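Side-chain contacts in listeriolysin O (PDB 4CDB), which binds cholesterol-containing host membranes, inserts into them and assembles into oligomeric pores that lyse the cell: residues S177-I180 with A181-T185; F281-V285 with S286-V290. All coordinates share one frame; numbering follows the deposited sequence.

Interaction 1 (S177-I180 with A181-T185); sequences SQLI and AKFGT. With NA (sodium ion), chain N; NA (sodium ion), chain H; NA (sodium ion), chain K.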
ATOM      1  N   SER A 177       2.859   9.207  -7.173  1.00 38.42           N
ATOM      2  CA  SER A 177       2.562  10.322  -6.283  1.00 42.34           C
ATOM      3  C   SER A 177       1.667   9.908  -5.118  1.00 42.35           C
ATOM      4  O   SER A 177       1.795  10.422  -4.008  1.00 41.60           O
ATOM      5  CB  SER A 177       1.912  11.460  -7.067  1.00 45.37           C
ATOM      6  OG  SER A 177       1.635  12.560  -6.224  1.00 50.65           O
ATOM      7  N   GLN A 178       0.757   8.977  -5.383  1.00 37.41           N
ATOM      8  CA  GLN A 178      -0.121   8.447  -4.347  1.00 34.35           C
ATOM      9  C   GLN A 178       0.686   7.721  -3.282  1.00 34.29           C
ATOM     10  O   GLN A 178       0.491   7.931  -2.086  1.00 36.06           O
ATOM     11  CB  GLN A 178      -1.142   7.485  -4.955  1.00 36.74           C
ATOM     12  CG  GLN A 178      -1.973   6.733  -3.927  1.00 37.60           C
ATOM     13  CD  GLN A 178      -2.253   5.301  -4.342  1.00 42.21           C
ATOM     14  OE1 GLN A 178      -1.680   4.801  -5.309  1.00 42.29           O
ATOM     15  NE2 GLN A 178      -3.135   4.633  -3.608  1.00 40.23           N
ATOM     16  N   LEU A 179       1.599   6.866  -3.727  1.00 29.66           N
ATOM     17  CA  LEU A 179       2.403   6.064  -2.813  1.00 35.86           C
ATOM     18  C   LEU A 179       3.470   6.894  -2.099  1.00 36.39           C
ATOM     19  O   LEU A 179       3.883   6.561  -0.989  1.00 38.39           O
ATOM     20  CB  LEU A 179       3.025   4.878  -3.554  1.00 30.41           C
ATOM     21  CG  LEU A 179       1.992   3.884  -4.091  1.00 33.10           C
ATOM     22  CD1 LEU A 179       2.662   2.763  -4.863  1.00 30.45           C
ATOM     23  CD2 LEU A 179       1.155   3.327  -2.949  1.00 32.88           C
ATOM     24  N   ILE A 180       3.906   7.976  -2.735  1.00 33.64           N
ATOM     25  CA  ILE A 180       4.834   8.907  -2.100  1.00 37.04           C
ATOM     26  C   ILE A 180       4.158   9.604  -0.919  1.00 39.29           C
ATOM     27  O   ILE A 180       4.768   9.811   0.127  1.00 33.43           O
ATOM     28  CB  ILE A 180       5.387   9.938  -3.111  1.00 32.49           C
ATOM     29  CG1 ILE A 180       6.383   9.266  -4.054  1.00 28.75           C
ATOM     30  CG2 ILE A 180       6.075  11.088  -2.402  1.00 32.92           C
ATOM     31  CD1 ILE A 180       6.959  10.193  -5.109  1.00 34.49           C
ATOM     32  N   ALA A 181       2.883   9.939  -1.081  1.00 36.06           N
ATOM     33  CA  ALA A 181       2.123  10.571  -0.008  1.00 35.80           C
ATOM     34  C   ALA A 181       1.925   9.620   1.170  1.00 39.68           C
ATOM     35  O   ALA A 181       1.721  10.053   2.304  1.00 39.15           O
ATOM     36  CB  ALA A 181       0.781  11.058  -0.528  1.00 28.11           C
ATOM     37  N   LYS A 182       2.000   8.322   0.894  1.00 43.82           N
ATOM     38  CA  LYS A 182       1.763   7.300   1.907  1.00 46.35           C
ATOM     39  C   LYS A 182       3.061   6.784   2.524  1.00 37.30           C
ATOM     40  O   LYS A 182       3.167   6.642   3.741  1.00 39.02           O
ATOM     41  CB  LYS A 182       0.983   6.134   1.296  1.00 53.05           C
ATOM     42  CG  LYS A 182       0.651   5.014   2.267  1.00 61.46           C
ATOM     43  CD  LYS A 182      -0.691   5.242   2.947  1.00 68.19           C
ATOM     44  CE  LYS A 182      -1.074   4.053   3.818  1.00 73.33           C
ATOM     45  NZ  LYS A 182      -2.552   3.871   3.910  1.00 75.49           N
ATOM     46  N   PHE A 183       4.048   6.506   1.679  1.00 32.69           N
ATOM     47  CA  PHE A 183       5.289   5.891   2.137  1.00 34.56           C
ATOM     48  C   PHE A 183       6.485   6.845   2.119  1.00 38.36           C
ATOM     49  O   PHE A 183       7.623   6.426   2.329  1.00 39.33           O
ATOM     50  CB  PHE A 183       5.599   4.651   1.297  1.00 36.95           C
ATOM     51  CG  PHE A 183       4.523   3.602   1.348  1.00 41.62           C
ATOM     52  CD1 PHE A 183       4.429   2.739   2.428  1.00 40.24           C
ATOM     53  CD2 PHE A 183       3.607   3.477   0.314  1.00 41.25           C
ATOM     54  CE1 PHE A 183       3.441   1.770   2.478  1.00 42.40           C
ATOM     55  CE2 PHE A 183       2.617   2.509   0.358  1.00 39.56           C
ATOM     56  CZ  PHE A 183       2.533   1.655   1.440  1.00 40.45           C
ATOM     57  N   GLY A 184       6.227   8.124   1.870  1.00 36.70           N
ATOM     58  CA  GLY A 184       7.292   9.110   1.818  1.00 29.42           C
ATOM     59  C   GLY A 184       8.028   9.071   0.493  1.00 32.54           C
ATOM     60  O   GLY A 184       7.827   8.156  -0.306  1.00 30.54           O
ATOM     61  N   THR A 185       8.882  10.065   0.260  1.00 36.29           N
ATOM     62  CA  THR A 185       9.667  10.153  -0.971  1.00 36.93           C
ATOM     63  C   THR A 185      10.620   8.966  -1.096  1.00 36.40           C
ATOM     64  O   THR A 185      11.039   8.596  -2.197  1.00 31.80           O
ATOM     65  CB  THR A 185      10.460  11.481  -1.028  1.00 42.90           C
ATOM     66  OG1 THR A 185       9.554  12.584  -0.902  1.00 43.80           O
ATOM     67  CG2 THR A 185      11.224  11.617  -2.340  1.00 46.35           C
TER
HETATM   68 NA    NA N1539       8.408   3.939   3.442  1.00 56.28          NA
HETATM   69 NA    NA H1533       5.662  12.181   1.607  1.00 54.30          NA
HETATM   70 NA    NA K1536      -4.818   5.454  -1.364  1.00 59.59          NA
HETATM   71  O   HOH W   1       8.364  12.319   2.513  1.00 35.19           O
HETATM   72  O   HOH W   2       5.434  11.875   4.564  1.00 51.30           O
HETATM   73  O   HOH W   3       6.763   3.418   5.352  1.00 40.98           O
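F183 folds back beside L179 on the last turn of helix 176-183, the two side chains running next to each other in the same direction. F183 CB sits 3.4 Å from L179 O. With chi1 at -59°, CG lies beside its own backbone N, which keeps the ring near the preceding turn. CD2 comes nearest that carbonyl, which lies at the ring's edge. One atom further out, CE2 meets L179 CD2 at 3.7 Å, the methyl lying at the edge in the ring plane. K182 CG lies 3.7 Å above one ring face, offset toward the rim; its chain bends at chi2 and ends with NZ in a salt bridge to E171. F183 and L179 both touch V210 of strand 207-222 and E171 of strand 165-172, so this side of the helix packs on the sheet.

Beside the ring, F183 N donates to L179 O over 2.7 Å, with 161° at the hydrogen; within these segments K182 N makes only weak bonds, to Q178 O and L179 O. On another side of the helix, I180 CG2 packs against T185 CA at 4.0 Å, while T185 OG1 bonds to V100 O. Helical geometry ends at G184, whose phi is positive and whose N bonds weakly to I180 O.

The carbonyls at this helix end turn to metal. I180 O coordinates one sodium ion at 2.9 Å, together with N364 and two waters. F183 O holds another at 2.8 Å with Q78, Y265 and a water that lies at the ring's edge. The arrangement is a glycine-terminated helix C-terminus in the compact, soluble form of a cholesterol-dependent cytolysin, within a segment expected to become a transmembrane beta strand of the pore.

Interaction 2 (F281-V285 with S286-V290); sequences FDAAV and SGKSV. With NA (sodium ion), chain Q.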
ATOM      1  N   PHE A 281      -5.167 -10.723  -0.431  1.00 58.59           N
ATOM      2  CA  PHE A 281      -3.834 -10.270  -0.048  1.00 56.54           C
ATOM      3  C   PHE A 281      -3.696 -10.208   1.470  1.00 61.74           C
ATOM      4  O   PHE A 281      -2.674 -10.611   2.025  1.00 63.59           O
ATOM      5  CB  PHE A 281      -3.534  -8.895  -0.652  1.00 51.47           C
ATOM      6  CG  PHE A 281      -3.134  -8.934  -2.104  1.00 47.96           C
ATOM      7  CD1 PHE A 281      -2.929 -10.139  -2.755  1.00 52.53           C
ATOM      8  CD2 PHE A 281      -2.951  -7.757  -2.813  1.00 48.54           C
ATOM      9  CE1 PHE A 281      -2.555 -10.170  -4.090  1.00 51.92           C
ATOM     10  CE2 PHE A 281      -2.576  -7.780  -4.146  1.00 48.39           C
ATOM     11  CZ  PHE A 281      -2.378  -8.989  -4.785  1.00 50.18           C
ATOM     12  N   ASP A 282      -4.731  -9.701   2.136  1.00 66.76           N
ATOM     13  CA  ASP A 282      -4.728  -9.574   3.591  1.00 72.86           C
ATOM     14  C   ASP A 282      -4.565 -10.926   4.287  1.00 72.54           C
ATOM     15  O   ASP A 282      -3.890 -11.028   5.312  1.00 70.39           O
ATOM     16  CB  ASP A 282      -6.010  -8.890   4.079  1.00 77.43           C
ATOM     17  CG  ASP A 282      -6.131  -7.457   3.593  1.00 84.13           C
ATOM     18  OD1 ASP A 282      -5.086  -6.813   3.361  1.00 86.34           O
ATOM     19  OD2 ASP A 282      -7.274  -6.974   3.446  1.00 85.98           O
ATOM     20  N   ALA A 283      -5.183 -11.957   3.720  1.00 73.42           N
ATOM     21  CA  ALA A 283      -5.151 -13.295   4.303  1.00 74.07           C
ATOM     22  C   ALA A 283      -3.791 -13.963   4.122  1.00 75.95           C
ATOM     23  O   ALA A 283      -3.295 -14.636   5.026  1.00 80.03           O
ATOM     24  CB  ALA A 283      -6.254 -14.160   3.704  1.00 71.83           C
ATOM     25  N   ALA A 284      -3.188 -13.767   2.955  1.00 70.81           N
ATOM     26  CA  ALA A 284      -1.894 -14.371   2.651  1.00 68.71           C
ATOM     27  C   ALA A 284      -0.768 -13.765   3.486  1.00 71.87           C
ATOM     28  O   ALA A 284       0.319 -14.335   3.589  1.00 72.11           O
ATOM     29  CB  ALA A 284      -1.585 -14.238   1.172  1.00 65.82           C
ATOM     30  N   VAL A 285      -1.039 -12.611   4.081  1.00 72.38           N
ATOM     31  CA  VAL A 285      -0.055 -11.908   4.893  1.00 74.80           C
ATOM     32  C   VAL A 285      -0.204 -12.233   6.382  1.00 81.58           C
ATOM     33  O   VAL A 285       0.788 -12.425   7.088  1.00 82.54           O
ATOM     34  CB  VAL A 285      -0.159 -10.380   4.678  1.00 68.77           C
ATOM     35  CG1 VAL A 285       0.549  -9.621   5.787  1.00 68.65           C
ATOM     36  CG2 VAL A 285       0.402 -10.000   3.315  1.00 65.47           C
ATOM     37  N   SER A 286      -1.446 -12.319   6.846  1.00 85.82           N
ATOM     38  CA  SER A 286      -1.725 -12.439   8.276  1.00 91.05           C
ATOM     39  C   SER A 286      -1.649 -13.862   8.839  1.00 96.28           C
ATOM     40  O   SER A 286      -1.650 -14.047  10.056  1.00 98.14           O
ATOM     41  CB  SER A 286      -3.093 -11.829   8.596  1.00 90.37           C
ATOM     42  OG  SER A 286      -4.116 -12.450   7.840  1.00 91.27           O
ATOM     43  N   GLY A 287      -1.586 -14.861   7.964  1.00 99.20           N
ATOM     44  CA  GLY A 287      -1.595 -16.246   8.404  1.00104.36           C
ATOM     45  C   GLY A 287      -3.012 -16.741   8.605  1.00107.66           C
ATOM     46  O   GLY A 287      -3.245 -17.870   9.036  1.00109.98           O
ATOM     47  N   LYS A 288      -3.963 -15.871   8.283  1.00108.18           N
ATOM     48  CA  LYS A 288      -5.379 -16.199   8.316  1.00110.65           C
ATOM     49  C   LYS A 288      -5.729 -16.892   7.000  1.00113.32           C
ATOM     50  O   LYS A 288      -6.887 -17.222   6.743  1.00112.93           O
ATOM     51  CB  LYS A 288      -6.191 -14.911   8.501  1.00109.52           C
ATOM     52  CG  LYS A 288      -7.688 -15.083   8.727  1.00110.12           C
ATOM     53  CD  LYS A 288      -8.477 -14.632   7.502  1.00109.02           C
ATOM     54  CE  LYS A 288      -9.729 -13.866   7.895  1.00109.19           C
ATOM     55  NZ  LYS A 288      -9.401 -12.601   8.612  1.00108.56           N
ATOM     56  N   SER A 289      -4.701 -17.116   6.183  1.00116.65           N
ATOM     57  CA  SER A 289      -4.828 -17.749   4.870  1.00118.92           C
ATOM     58  C   SER A 289      -5.741 -18.974   4.880  1.00122.47           C
ATOM     59  O   SER A 289      -5.279 -20.112   4.964  1.00125.67           O
ATOM     60  CB  SER A 289      -3.445 -18.128   4.331  1.00119.15           C
ATOM     61  OG  SER A 289      -3.533 -18.685   3.031  1.00119.29           O
ATOM     62  N   VAL A 290      -7.043 -18.720   4.798  1.00120.08           N
ATOM     63  CA  VAL A 290      -8.041 -19.780   4.830  1.00118.55           C
ATOM     64  C   VAL A 290      -8.311 -20.354   3.443  1.00119.89           C
ATOM     65  O   VAL A 290      -8.876 -19.685   2.577  1.00117.78           O
ATOM     66  CB  VAL A 290      -9.366 -19.292   5.458  1.00114.91           C
ATOM     67  CG1 VAL A 290      -9.309 -19.405   6.972  1.00116.65           C
ATOM     68  CG2 VAL A 290      -9.665 -17.859   5.032  1.00109.75           C
TER
HETATM   69 NA    NA Q1542      -2.535  -6.708   2.201  1.00 84.59          NA
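Both faces of the D282 carbonyl plane are used by S286: the backbone N comes from one and OG from the other, each tilted a little under 30° from the plane. The N bond spans 3.2 Å from S286 N to D282 O, and the OG bond is shorter, 2.9 Å from S286 OG to D282 O. A chi1 of 57° tucks OG between its own backbone N and carbonyl carbon, turning the hydroxyl back toward the carbonyl one turn earlier. OG in turn accepts a weak bond from K288 N.

The second flat group, the D282 carboxylate, turns away from the loop. Its OD1 binds a sodium ion at 2.8 Å, a site completed in part by E209, and also accepts from K278 NZ.

Past S286 the chain leaves the helix at G287, whose positive phi, 85°, swings it back along the last turn. G287 N reaches A283 O in a weak bond of 3.4 Å. The returning loop lays S289 beside A283, with A283 CB 4.0 Å from S289 CA and S289 CB 3.6 Å from A283 O.

Chemically, at the end of helix 277-286 a serine hydroxyl adds to the backbone bonds, giving to one carbonyl and taking weakly from a loop N-H. Sodium and K278 would probably favour the ionised carboxylate, offsetting the nearby acids E209 and D170.

Both contacts finish a helix with a glycine of positive phi, but in different surroundings. The centre of interaction 1 lies about 9 Å from the centre of the chain, in a buried place; that of interaction 2 lies about 15 Å from it, and its chain runs into an exposed loop. The two do not touch, yet strands 165-172 and 207-222 meet side chains of both helices. In 177-185 backbone bonds are joined by an aromatic ring packing on a leucine, and sodium takes, among others, two backbone carbonyls; in 281-290 a hydroxyl secures the turn and sodium takes a carboxylate. Residues 176-189 and 274-283 are expected to form membrane-spanning strands, so the first helix and much of the second probably refold.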